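Local coordinates for protein 1,4-dihydroxy-6-naphtoate synthase (Archaeoglobus fulgidus, PDB 1ZBM) that probably catalyses the conversion of cyclic dehypoxanthinylfutalosinate into 1,4-dihydroxy-6-naphthoate and dihydroxyacetone, a step in menaquinone biosynthesis, at residues E41-D46 with A57-T62; K53-E58 with G110-A115; H67-L72 with K259-A264; R105-G110 with D134-A139; D171-S174 with P180-L183. One frame throughout, in Å; residues are numbered along the deposited sequence.

Interaction 1: E41-D46 with A57-T62; sequences EHVIED and AEYEVT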
# COMPACT_ATOMS: atom_id res chain seq x y z
N GLU A 41 -5.91 13.35 -14.62
CA GLU A 41 -4.49 13.66 -14.72
C GLU A 41 -3.80 12.81 -13.65
O GLU A 41 -4.05 12.96 -12.46
CB GLU A 41 -4.23 15.15 -14.42
CG GLU A 41 -2.77 15.58 -14.66
CD GLU A 41 -2.35 16.75 -13.78
OE1 GLU A 41 -3.18 17.67 -13.55
OE2 GLU A 41 -1.17 16.77 -13.33
N HIS A 42 -2.93 11.92 -14.10
CA HIS A 42 -2.22 11.05 -13.18
C HIS A 42 -0.94 11.67 -12.65
O HIS A 42 -0.19 12.33 -13.38
CB HIS A 42 -1.86 9.72 -13.85
CG HIS A 42 -3.05 8.86 -14.16
ND1 HIS A 42 -3.74 8.94 -15.35
CD2 HIS A 42 -3.68 7.92 -13.42
CE1 HIS A 42 -4.75 8.09 -15.33
NE2 HIS A 42 -4.74 7.46 -14.16
N VAL A 43 -0.71 11.42 -11.36
CA VAL A 43 0.46 11.89 -10.65
C VAL A 43 1.00 10.68 -9.92
O VAL A 43 0.30 10.10 -9.08
CB VAL A 43 0.07 12.99 -9.63
CG1 VAL A 43 1.32 13.48 -8.91
CG2 VAL A 43 -0.62 14.16 -10.35
N ILE A 44 2.23 10.30 -10.24
CA ILE A 44 2.89 9.14 -9.63
C ILE A 44 3.96 9.57 -8.65
O ILE A 44 4.90 10.27 -9.02
CB ILE A 44 3.56 8.25 -10.71
CG1 ILE A 44 2.53 7.86 -11.76
CG2 ILE A 44 4.23 7.04 -10.08
CD1 ILE A 44 2.39 8.89 -12.82
N GLU A 45 3.83 9.14 -7.40
CA GLU A 45 4.78 9.50 -6.37
C GLU A 45 4.81 8.41 -5.30
O GLU A 45 3.85 7.65 -5.16
CB GLU A 45 4.39 10.84 -5.74
CG GLU A 45 4.74 12.04 -6.59
CD GLU A 45 4.15 13.32 -6.01
OE1 GLU A 45 4.62 14.42 -6.37
OE2 GLU A 45 3.20 13.22 -5.20
N ASP A 46 5.91 8.33 -4.56
CA ASP A 46 6.07 7.34 -3.51
C ASP A 46 4.96 7.45 -2.47
O ASP A 46 4.53 8.55 -2.09
CB ASP A 46 7.45 7.48 -2.86
CG ASP A 46 7.68 6.48 -1.73
OD1 ASP A 46 7.27 6.77 -0.59
OD2 ASP A 46 8.27 5.40 -1.99
N ALA A 57 -4.75 17.88 1.55
CA ALA A 57 -5.87 17.59 0.64
C ALA A 57 -5.49 18.06 -0.76
O ALA A 57 -6.27 18.72 -1.45
CB ALA A 57 -7.14 18.29 1.10
N GLU A 58 -4.28 17.70 -1.17
CA GLU A 58 -3.72 18.08 -2.46
C GLU A 58 -4.47 17.53 -3.66
O GLU A 58 -4.84 18.28 -4.57
CB GLU A 58 -2.26 17.65 -2.53
CG GLU A 58 -1.53 18.18 -3.75
CD GLU A 58 -0.69 19.41 -3.44
OE1 GLU A 58 0.44 19.24 -2.92
OE2 GLU A 58 -1.18 20.54 -3.68
N TYR A 59 -4.69 16.22 -3.69
CA TYR A 59 -5.37 15.63 -4.84
C TYR A 59 -6.82 15.23 -4.56
O TYR A 59 -7.22 15.06 -3.41
CB TYR A 59 -4.58 14.40 -5.32
CG TYR A 59 -3.10 14.66 -5.45
CD1 TYR A 59 -2.60 15.55 -6.40
CD2 TYR A 59 -2.19 14.02 -4.62
CE1 TYR A 59 -1.23 15.79 -6.52
CE2 TYR A 59 -0.83 14.25 -4.72
CZ TYR A 59 -0.35 15.13 -5.67
OH TYR A 59 1.01 15.35 -5.76
N GLU A 60 -7.59 15.10 -5.63
CA GLU A 60 -8.98 14.69 -5.52
C GLU A 60 -9.04 13.23 -5.11
O GLU A 60 -9.86 12.84 -4.29
CB GLU A 60 -9.72 14.86 -6.85
CG GLU A 60 -10.18 16.26 -7.15
CD GLU A 60 -9.11 17.14 -7.77
OE1 GLU A 60 -8.01 16.64 -8.09
OE2 GLU A 60 -9.39 18.35 -7.93
N VAL A 61 -8.17 12.42 -5.70
CA VAL A 61 -8.10 10.99 -5.40
C VAL A 61 -6.64 10.58 -5.24
O VAL A 61 -5.82 10.80 -6.13
CB VAL A 61 -8.70 10.12 -6.54
CG1 VAL A 61 -8.62 8.65 -6.16
CG2 VAL A 61 -10.15 10.51 -6.82
N THR A 62 -6.30 9.98 -4.11
CA THR A 62 -4.92 9.57 -3.88
C THR A 62 -4.80 8.24 -3.15
O THR A 62 -5.62 7.94 -2.28
CB THR A 62 -4.15 10.63 -3.06
OG1 THR A 62 -2.82 10.15 -2.79
CG2 THR A 62 -4.84 10.90 -1.75

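Interaction 2: K53-E58 with G110-A115; sequences KAFNAE and GRYTTA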
# COMPACT_ATOMS: atom_id res chain seq x y z
N LYS A 53 1.49 14.49 1.64
CA LYS A 53 0.79 15.51 0.87
C LYS A 53 -0.72 15.46 1.11
O LYS A 53 -1.43 16.43 0.87
CB LYS A 53 1.06 15.35 -0.62
CG LYS A 53 2.45 15.75 -1.05
CD LYS A 53 2.50 15.84 -2.55
CE LYS A 53 3.69 16.65 -3.02
NZ LYS A 53 3.65 16.80 -4.50
N ALA A 54 -1.19 14.32 1.61
CA ALA A 54 -2.61 14.13 1.89
C ALA A 54 -3.08 14.99 3.06
O ALA A 54 -4.28 15.17 3.27
CB ALA A 54 -2.89 12.65 2.18
N PHE A 55 -2.13 15.51 3.83
CA PHE A 55 -2.44 16.35 4.98
C PHE A 55 -2.85 17.75 4.53
O PHE A 55 -3.28 18.56 5.35
CB PHE A 55 -1.22 16.45 5.90
CG PHE A 55 -1.05 15.25 6.78
CD1 PHE A 55 -1.76 15.14 7.98
CD2 PHE A 55 -0.21 14.21 6.40
CE1 PHE A 55 -1.64 14.00 8.77
CE2 PHE A 55 -0.08 13.07 7.18
CZ PHE A 55 -0.79 12.96 8.37
N ASN A 56 -2.71 18.01 3.24
CA ASN A 56 -3.09 19.29 2.67
C ASN A 56 -4.26 19.11 1.68
O ASN A 56 -4.72 20.08 1.06
CB ASN A 56 -1.88 19.92 1.97
CG ASN A 56 -0.75 20.29 2.94
OD1 ASN A 56 -0.87 21.25 3.71
ND2 ASN A 56 0.33 19.54 2.90
N ALA A 57 -4.75 17.88 1.55
CA ALA A 57 -5.87 17.59 0.64
C ALA A 57 -5.49 18.06 -0.76
O ALA A 57 -6.27 18.72 -1.45
CB ALA A 57 -7.14 18.29 1.10
N GLU A 58 -4.28 17.70 -1.17
CA GLU A 58 -3.72 18.08 -2.46
C GLU A 58 -4.47 17.53 -3.66
O GLU A 58 -4.84 18.28 -4.57
CB GLU A 58 -2.26 17.65 -2.53
CG GLU A 58 -1.53 18.18 -3.75
CD GLU A 58 -0.69 19.41 -3.44
OE1 GLU A 58 0.44 19.24 -2.92
OE2 GLU A 58 -1.18 20.54 -3.68
N GLY A 110 8.66 4.67 5.71
CA GLY A 110 7.88 5.85 5.98
C GLY A 110 7.11 5.78 7.28
O GLY A 110 6.44 4.78 7.59
N ARG A 111 7.20 6.86 8.04
CA ARG A 111 6.53 6.95 9.33
C ARG A 111 5.04 6.66 9.29
O ARG A 111 4.51 6.03 10.19
CB ARG A 111 6.72 8.34 9.93
CG ARG A 111 6.09 8.44 11.29
CD ARG A 111 5.95 9.87 11.74
NE ARG A 111 7.25 10.50 11.94
CZ ARG A 111 7.43 11.63 12.62
NH1 ARG A 111 8.66 12.13 12.75
NH2 ARG A 111 6.39 12.25 13.17
N TYR A 112 4.36 7.13 8.25
CA TYR A 112 2.92 6.95 8.14
C TYR A 112 2.42 5.70 7.42
O TYR A 112 1.22 5.58 7.18
CB TYR A 112 2.32 8.20 7.51
CG TYR A 112 2.46 9.45 8.38
CD1 TYR A 112 1.78 9.56 9.59
CD2 TYR A 112 3.31 10.48 8.01
CE1 TYR A 112 1.94 10.69 10.41
CE2 TYR A 112 3.49 11.61 8.83
CZ TYR A 112 2.80 11.70 10.02
OH TYR A 112 2.99 12.79 10.85
N THR A 113 3.30 4.76 7.10
CA THR A 113 2.83 3.57 6.42
C THR A 113 2.19 2.63 7.41
O THR A 113 2.50 2.64 8.61
CB THR A 113 3.95 2.81 5.77
OG1 THR A 113 4.78 2.22 6.79
CG2 THR A 113 4.78 3.74 4.91
N THR A 114 1.29 1.80 6.91
CA THR A 114 0.61 0.83 7.74
C THR A 114 1.63 -0.15 8.34
O THR A 114 1.50 -0.57 9.49
CB THR A 114 -0.42 0.07 6.91
OG1 THR A 114 -1.42 1.00 6.47
CG2 THR A 114 -1.09 -1.02 7.73
N ALA A 115 2.65 -0.48 7.56
CA ALA A 115 3.69 -1.39 8.03
C ALA A 115 4.42 -0.83 9.24
O ALA A 115 4.88 -1.58 10.10
CB ALA A 115 4.68 -1.68 6.91

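Interaction 3: H67-L72 with K259-A264; sequences HAYALL and KLYEMA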
# COMPACT_ATOMS: atom_id res chain seq x y z
N HIS A 67 -2.83 3.38 7.76
CA HIS A 67 -2.32 4.12 8.91
C HIS A 67 -2.59 5.63 8.73
O HIS A 67 -3.32 6.24 9.51
CB HIS A 67 -0.82 3.88 9.05
CG HIS A 67 -0.17 4.64 10.17
ND1 HIS A 67 1.20 4.69 10.33
CD2 HIS A 67 -0.69 5.37 11.18
CE1 HIS A 67 1.49 5.42 11.39
NE2 HIS A 67 0.36 5.84 11.93
N ALA A 68 -1.98 6.20 7.70
CA ALA A 68 -2.12 7.61 7.39
C ALA A 68 -3.58 8.06 7.34
O ALA A 68 -3.93 9.13 7.86
CB ALA A 68 -1.43 7.92 6.07
N TYR A 69 -4.43 7.25 6.74
CA TYR A 69 -5.85 7.57 6.62
C TYR A 69 -6.49 7.97 7.93
O TYR A 69 -7.35 8.85 7.97
CB TYR A 69 -6.63 6.38 6.03
CG TYR A 69 -8.11 6.68 5.90
CD1 TYR A 69 -8.55 7.62 4.98
CD2 TYR A 69 -9.04 6.10 6.76
CE1 TYR A 69 -9.89 7.99 4.92
CE2 TYR A 69 -10.40 6.47 6.71
CZ TYR A 69 -10.80 7.42 5.78
OH TYR A 69 -12.10 7.85 5.72
N ALA A 70 -6.07 7.33 9.02
CA ALA A 70 -6.65 7.65 10.33
C ALA A 70 -6.38 9.11 10.73
O ALA A 70 -7.11 9.67 11.55
CB ALA A 70 -6.10 6.70 11.39
N LEU A 71 -5.35 9.71 10.13
CA LEU A 71 -4.99 11.10 10.42
C LEU A 71 -5.54 12.09 9.39
O LEU A 71 -5.15 13.26 9.37
CB LEU A 71 -3.46 11.24 10.49
CG LEU A 71 -2.71 10.57 11.64
CD1 LEU A 71 -1.22 10.49 11.32
CD2 LEU A 71 -2.93 11.36 12.93
N LEU A 72 -6.45 11.64 8.53
CA LEU A 72 -7.03 12.52 7.52
C LEU A 72 -8.40 12.07 7.01
O LEU A 72 -8.79 12.36 5.88
CB LEU A 72 -6.05 12.69 6.37
CG LEU A 72 -5.33 11.41 5.96
CD1 LEU A 72 -6.12 10.74 4.85
CD2 LEU A 72 -3.91 11.73 5.50
N LYS A 259 -10.64 -2.42 13.80
CA LYS A 259 -9.79 -3.06 14.81
C LYS A 259 -8.40 -2.44 14.84
O LYS A 259 -7.89 -2.04 15.90
CB LYS A 259 -9.68 -4.56 14.53
CG LYS A 259 -8.78 -5.30 15.51
CD LYS A 259 -9.32 -5.18 16.91
CE LYS A 259 -8.45 -5.89 17.92
NZ LYS A 259 -8.97 -5.63 19.29
N LEU A 260 -7.78 -2.39 13.67
CA LEU A 260 -6.44 -1.82 13.55
C LEU A 260 -6.39 -0.46 14.24
O LEU A 260 -5.49 -0.20 15.04
CB LEU A 260 -6.08 -1.65 12.07
CG LEU A 260 -4.82 -0.84 11.74
CD1 LEU A 260 -3.58 -1.52 12.32
CD2 LEU A 260 -4.69 -0.72 10.22
N TYR A 261 -7.36 0.41 13.95
CA TYR A 261 -7.39 1.74 14.53
C TYR A 261 -7.55 1.72 16.04
O TYR A 261 -6.88 2.46 16.76
CB TYR A 261 -8.50 2.57 13.89
CG TYR A 261 -8.28 2.90 12.42
CD1 TYR A 261 -9.34 3.34 11.61
CD2 TYR A 261 -7.01 2.80 11.83
CE1 TYR A 261 -9.14 3.65 10.26
CE2 TYR A 261 -6.81 3.11 10.48
CZ TYR A 261 -7.89 3.54 9.71
OH TYR A 261 -7.70 3.84 8.38
N GLU A 262 -8.45 0.86 16.52
CA GLU A 262 -8.69 0.73 17.94
C GLU A 262 -7.38 0.37 18.62
O GLU A 262 -7.00 0.99 19.62
CB GLU A 262 -9.74 -0.36 18.19
CG GLU A 262 -11.14 0.11 17.82
CD GLU A 262 -12.17 -1.00 17.81
OE1 GLU A 262 -13.36 -0.68 17.58
OE2 GLU A 262 -11.81 -2.18 18.01
N MSE A 263 -6.66 -0.60 18.06
CA MSE A 263 -5.38 -0.98 18.64
C MSE A 263 -4.41 0.19 18.65
O MSE A 263 -3.66 0.37 19.61
CB MSE A 263 -4.75 -2.14 17.87
CG MSE A 263 -5.47 -3.46 18.02
SE MSE A 263 -4.59 -4.88 17.01
CE MSE A 263 -3.20 -5.32 18.28
N ALA A 264 -4.42 1.00 17.59
CA ALA A 264 -3.52 2.14 17.51
C ALA A 264 -3.88 3.21 18.54
O ALA A 264 -3.00 3.77 19.20
CB ALA A 264 -3.54 2.73 16.10

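Interaction 4: R105-G110 with D134-A139; sequences RIAVPG and DRIIQA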
# COMPACT_ATOMS: atom_id res chain seq x y z
N ARG A 105 18.07 -1.08 15.73
CA ARG A 105 17.84 0.04 14.82
C ARG A 105 17.26 -0.51 13.52
O ARG A 105 17.95 -1.21 12.78
CB ARG A 105 19.16 0.79 14.57
CG ARG A 105 19.65 1.53 15.81
CD ARG A 105 21.03 2.14 15.65
NE ARG A 105 21.11 3.07 14.52
CZ ARG A 105 21.52 2.73 13.30
NH1 ARG A 105 21.89 1.48 13.05
NH2 ARG A 105 21.55 3.64 12.34
N ILE A 106 16.00 -0.20 13.25
CA ILE A 106 15.33 -0.71 12.05
C ILE A 106 14.99 0.36 11.02
O ILE A 106 14.30 1.35 11.33
CB ILE A 106 14.02 -1.45 12.40
CG1 ILE A 106 14.25 -2.42 13.57
CG2 ILE A 106 13.52 -2.21 11.18
CD1 ILE A 106 12.99 -3.08 14.07
N ALA A 107 15.46 0.15 9.80
CA ALA A 107 15.18 1.07 8.70
C ALA A 107 13.71 0.92 8.32
O ALA A 107 13.21 -0.19 8.18
CB ALA A 107 16.07 0.76 7.49
N VAL A 108 13.02 2.05 8.18
CA VAL A 108 11.60 2.08 7.83
C VAL A 108 11.39 3.00 6.62
O VAL A 108 11.94 4.10 6.57
CB VAL A 108 10.75 2.61 8.99
CG1 VAL A 108 10.75 1.60 10.13
CG2 VAL A 108 11.30 3.95 9.46
N PRO A 109 10.55 2.56 5.66
CA PRO A 109 10.25 3.32 4.45
C PRO A 109 9.48 4.63 4.67
O PRO A 109 9.61 5.57 3.89
CB PRO A 109 9.46 2.33 3.62
CG PRO A 109 8.67 1.63 4.67
CD PRO A 109 9.70 1.36 5.74
N GLY A 110 8.66 4.67 5.71
CA GLY A 110 7.88 5.85 5.98
C GLY A 110 7.11 5.78 7.28
O GLY A 110 6.44 4.78 7.59
N ASP A 134 13.87 2.52 -1.35
CA ASP A 134 14.93 2.09 -2.26
C ASP A 134 16.33 2.06 -1.64
O ASP A 134 17.33 2.11 -2.36
CB ASP A 134 14.93 2.99 -3.49
CG ASP A 134 15.06 4.45 -3.14
OD1 ASP A 134 16.04 4.82 -2.47
OD2 ASP A 134 14.16 5.24 -3.51
N ARG A 135 16.41 1.99 -0.32
CA ARG A 135 17.72 1.92 0.30
C ARG A 135 17.74 1.00 1.50
O ARG A 135 18.79 0.76 2.10
CB ARG A 135 18.21 3.31 0.71
CG ARG A 135 19.70 3.36 0.78
CD ARG A 135 20.22 4.76 0.99
NE ARG A 135 21.69 4.79 1.00
CZ ARG A 135 22.46 4.02 1.77
NH1 ARG A 135 23.79 4.14 1.70
NH2 ARG A 135 21.92 3.13 2.59
N ILE A 136 16.58 0.46 1.84
CA ILE A 136 16.45 -0.44 2.98
C ILE A 136 17.31 -1.70 2.83
O ILE A 136 18.05 -2.05 3.74
CB ILE A 136 15.01 -0.92 3.16
CG1 ILE A 136 14.06 0.28 3.15
CG2 ILE A 136 14.90 -1.72 4.44
CD1 ILE A 136 14.19 1.22 4.30
N ILE A 137 17.20 -2.37 1.69
CA ILE A 137 17.95 -3.60 1.47
C ILE A 137 19.44 -3.39 1.57
O ILE A 137 20.14 -4.14 2.25
CB ILE A 137 17.63 -4.22 0.11
CG1 ILE A 137 16.16 -4.64 0.06
CG2 ILE A 137 18.51 -5.45 -0.12
CD1 ILE A 137 15.84 -5.81 0.96
N GLN A 138 19.94 -2.38 0.88
CA GLN A 138 21.37 -2.10 0.92
C GLN A 138 21.82 -1.86 2.38
O GLN A 138 22.77 -2.48 2.84
CB GLN A 138 21.69 -0.87 0.05
CG GLN A 138 23.17 -0.63 -0.17
CD GLN A 138 23.46 0.57 -1.06
OE1 GLN A 138 24.26 1.44 -0.71
NE2 GLN A 138 22.80 0.62 -2.22
N ALA A 139 21.11 -1.00 3.11
CA ALA A 139 21.47 -0.69 4.49
C ALA A 139 21.58 -1.92 5.39
O ALA A 139 22.40 -1.97 6.30
CB ALA A 139 20.46 0.29 5.10

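Interaction 5: D171-S174 with P180-L183; sequences DWWS and PLPL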
# COMPACT_ATOMS: atom_id res chain seq x y z
N ASP A 171 1.90 -12.72 10.53
CA ASP A 171 1.71 -13.69 11.60
C ASP A 171 1.35 -12.95 12.87
O ASP A 171 0.53 -13.40 13.67
CB ASP A 171 2.96 -14.52 11.86
CG ASP A 171 3.32 -15.37 10.69
OD1 ASP A 171 2.39 -15.90 10.03
OD2 ASP A 171 4.53 -15.53 10.43
N TRP A 172 1.98 -11.79 13.06
CA TRP A 172 1.71 -11.00 14.25
C TRP A 172 0.28 -10.48 14.25
O TRP A 172 -0.38 -10.46 15.29
CB TRP A 172 2.66 -9.81 14.34
CG TRP A 172 2.38 -9.00 15.55
CD1 TRP A 172 2.88 -9.18 16.80
CD2 TRP A 172 1.47 -7.89 15.64
NE1 TRP A 172 2.35 -8.26 17.66
CE2 TRP A 172 1.47 -7.46 16.98
CE3 TRP A 172 0.64 -7.23 14.72
CZ2 TRP A 172 0.69 -6.38 17.43
CZ3 TRP A 172 -0.14 -6.16 15.16
CH2 TRP A 172 -0.11 -5.75 16.51
N TRP A 173 -0.19 -10.05 13.08
CA TRP A 173 -1.55 -9.51 12.97
C TRP A 173 -2.59 -10.60 13.13
O TRP A 173 -3.64 -10.38 13.72
CB TRP A 173 -1.73 -8.81 11.63
CG TRP A 173 -3.16 -8.63 11.20
CD1 TRP A 173 -3.90 -9.48 10.42
CD2 TRP A 173 -4.00 -7.50 11.48
NE1 TRP A 173 -5.15 -8.93 10.17
CE2 TRP A 173 -5.23 -7.72 10.81
CE3 TRP A 173 -3.83 -6.32 12.22
CZ2 TRP A 173 -6.28 -6.80 10.86
CZ3 TRP A 173 -4.88 -5.40 12.27
CH2 TRP A 173 -6.09 -5.65 11.59
N SER A 174 -2.28 -11.77 12.59
CA SER A 174 -3.18 -12.90 12.66
C SER A 174 -3.40 -13.28 14.13
O SER A 174 -4.47 -13.77 14.49
CB SER A 174 -2.58 -14.06 11.87
OG SER A 174 -3.54 -15.08 11.66
N PRO A 180 -8.64 -10.13 7.22
CA PRO A 180 -7.60 -9.72 6.26
C PRO A 180 -6.82 -8.52 6.82
O PRO A 180 -7.27 -7.86 7.76
CB PRO A 180 -8.40 -9.37 5.01
CG PRO A 180 -9.60 -10.28 5.11
CD PRO A 180 -9.96 -10.20 6.57
N LEU A 181 -5.66 -8.21 6.24
CA LEU A 181 -4.83 -7.10 6.70
C LEU A 181 -4.84 -5.88 5.77
O LEU A 181 -4.22 -5.91 4.70
CB LEU A 181 -3.38 -7.59 6.86
CG LEU A 181 -2.42 -6.91 7.85
CD1 LEU A 181 -0.98 -7.28 7.48
CD2 LEU A 181 -2.61 -5.42 7.83
N PRO A 182 -5.52 -4.78 6.16
CA PRO A 182 -5.61 -3.55 5.37
C PRO A 182 -4.26 -2.85 5.29
O PRO A 182 -3.71 -2.47 6.33
CB PRO A 182 -6.62 -2.69 6.15
CG PRO A 182 -7.34 -3.66 7.02
CD PRO A 182 -6.28 -4.65 7.41
N LEU A 183 -3.72 -2.66 4.09
CA LEU A 183 -2.41 -2.01 3.97
C LEU A 183 -2.46 -0.66 3.27
O LEU A 183 -2.15 0.37 3.87
CB LEU A 183 -1.44 -2.93 3.23
CG LEU A 183 -1.14 -4.24 3.94
CD1 LEU A 183 -0.46 -5.18 2.98
CD2 LEU A 183 -0.28 -3.98 5.18

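Interaction 1: E41-D46 with A57-T62
Y59 reaches across to E45 and V43 and touches both with the end of its side chain, lying at about a right angle to each. Its hydroxyl OH gives a hydrogen bond to E45 OE2 at 3.1 Å. The carboxylate oxygen sits at the edge of the ring, near the ring plane, but the two flat groups are themselves turned 65° apart, and the hydroxyl approaches from above the carboxylate, 38° out of its plane. E45 gets this far because its chain is extended beyond CG (chi2 172°). V43 supplies the apolar neighbour: its CG1 lies 3.7 Å from Y59 OH and 4.0 Å from Y59 CZ. Beside the ring, E58 CG lies over one face, toward the rim. The segments belong to a beta-alpha-beta crossover, in which helix 47-53 joins the parallel strands 39-44 and 61-65 with strand 11-16 between them; the closest CA atoms, those of V43 and T62, are accordingly 9.0 Å apart. K53 from that helix pairs with E45 OE1 and also bonds to Y59 OH. Carboxylate, phenol and ammonium are thus mutually bonded, so that E45 has a partner on each oxygen and its negative charge is probably stabilised.

Interaction 2: K53-E58 with G110-A115
F55 and Y112 meet from two turns of backbone. F55 lies between helix 47-53 and strand 61-65, on a bend held by N56 N to K53 O at 3.1 Å. Y112 is inside a type I beta turn from G110 to T113, closed by T113 N on G110 O at 3.2 Å. T113 OG1 bonds to the same carbonyl oxygen, G110 O, lying in the carbonyl plane with a C=O...donor angle of 151°. T113 is also the N-cap of helix 114-122, its hydroxyl reaching N116 N, so this turn sets the start of a helix whose T114 and A115 are predicted to bind substrate. As expected for a two-lobed fold of the periplasmic-binding-protein type, the contact links a loop of one sheet's lobe with the turn that follows strand 105-108 of the other. The side chains form an edge-to-face pair: the edge of F55 is directed at the face of Y112, with centroids 5.3 Å apart and planes at 52°. F55 CE2 stands 4.1 Å above the centre of the Y112 ring, and F55 CZ is 4.1 Å from Y112 CE1. R111 CD covers the opposite face of Y112, nearer its rim. L71 touches both aromatic side chains.

Interaction 3: H67-L72 with K259-A264
Y261, on helix 251-265, meets Y69 and A70 of the 67-72 segment, which carries the short helix 66-69. Along 259-264, L260 is the first residue whose CB is directed at 67-72, yet L260 CD2 comes no nearer than 5.1 Å to H67 N, and the side chain packs instead on L117 and W173. Y261 follows and carries the contact. Its CG lies anti to its carbonyl carbon (chi1 -67°), a torsion that sends the ring out from the helix toward the neighbouring backbone. One ring face receives A70 CB in a CH-pi contact, 4.0 Å from the Y261 centroid and 20° off the normal; the methyl is displaced toward the rim, with A70 CB 3.8 Å from Y261 CE2. The hydroxyl continues past it to the edge of the Y69 ring, in that ring's plane, where Y261 OH is a close 3.1 Å from Y69 CD2. Its hydrogen bond goes to A66 O. A phenylalanine in place of Y261 would probably forfeit that bond, leaving A66 O without this partner and the ring less firmly fixed. The contact docks a long C-terminal helix against a short helix following a central strand, within a fold of the periplasmic-binding-protein type; Y261 lies about 7 Å, side chain to side chain, from T114 of the predicted substrate site.

Interaction 4: R105-G110 with D134-A139
I136 leans onto A107 with its terminal methyl, and this one isoleucine makes nearly the whole contact. Its CG1 branch lies anti to the carbonyl carbon and beside the backbone N (chi1 -50°), and a second bend (chi2 -67°) sets CD1 against the strand. I136 CD1 is 3.7 Å from A107 CB, while the other branch, I136 CG2, approaches A107 CB at 4.1 Å. Both branches therefore bear on a single methyl. I136 CD1 also reaches the backbone beyond it, at 4.0 Å from V108 C and 4.1 Å from P109 N. The small A107 side chain, pointing toward the helix, lets the backbones come close: the CA atoms of A107 and I136 are 6.1 Å apart. A139, one turn later, also faces the strand, but A139 CB stays 5.0 Å from A107 CB. No hydrogen bond crosses here; the contact is apolar and buried. Next to it, R135 at the N-cap position forms a salt bridge with E144. V108 points the other way, to N116 and L119 of helix 114-122. Strand 105-108 runs between strands 127-130 and 147-150 and is parallel to both. Helix 136-141 connects these two flanking strands in a beta-alpha-beta crossover that passes over A107, while helix 114-122 packs against V108; beyond the strand, P109 touches L149 and I151.

Interaction 5: D171-S174 with P180-L183
W173 lays its indole against L181, with P180 and P182 on either side of that leucine in the sequence. From CB the side chain leaves with CG anti to the backbone N (chi1 160°), and this turns the indole toward the strand. W173 CG lies 3.8 Å from L181 CG. That same carbon, L181 CG, stands over the five-membered ring of W173, 3.8 Å from its centroid and only 8° off the normal: a CH-pi contact made squarely over the face. Next round the ring, W173 CD1 is 3.9 Å from L181 CG, and W173 NE1 comes within 4.0 Å of L181 CB. The N-H itself has its hydrogen bond with L179 O, just before the segment. Farther out, W173 CE2 and CZ2 lie 3.7 and 3.4 Å from P180 O; where the six-membered ring crosses P182 at about a right angle, W173 CZ2 is 4.1 Å from P182 CD. At the far rim, CZ3 packs on L260 of helix 251-265. W170 meets the indole too, with planes at about 45°. An alanine at this position would probably open a gap beneath L181 and leave L179 O without its indole donor. L181 is fixed by backbone bonding to G86 in the neighbouring strand, and P182 packs on A256 and L257. Chemically, an aromatic surface is buried against aliphatic carbon, with a directional bond from the indole N-H to L179 O; that bond would fix how the ring is turned, and dispersion would supply most of the attraction.

Overall arrangement
Interactions 1 and 2 share A57 and E58, and K53 of interaction 2 closes the polar group of interaction 1, with K53 NZ 3.2 Å from E45 OE1. Interaction 2 joins interaction 3 through H67, whose ND1 probably bonds to T113 O (3.0 Å) and whose N to T114 OG1. T114 OG1 also probably bonds to L183 O (2.8 Å) of interaction 5, so this predicted substrate-binding residue links three contacts. Interactions 3 and 5 meet where L260 packs on W173. Interaction 4 lies wholly on the side of the sheet that holds strand 105-108, shares G110 with interaction 2, and brings P109 about 6 Å, side chain to side chain, from H152, the predicted proton acceptor.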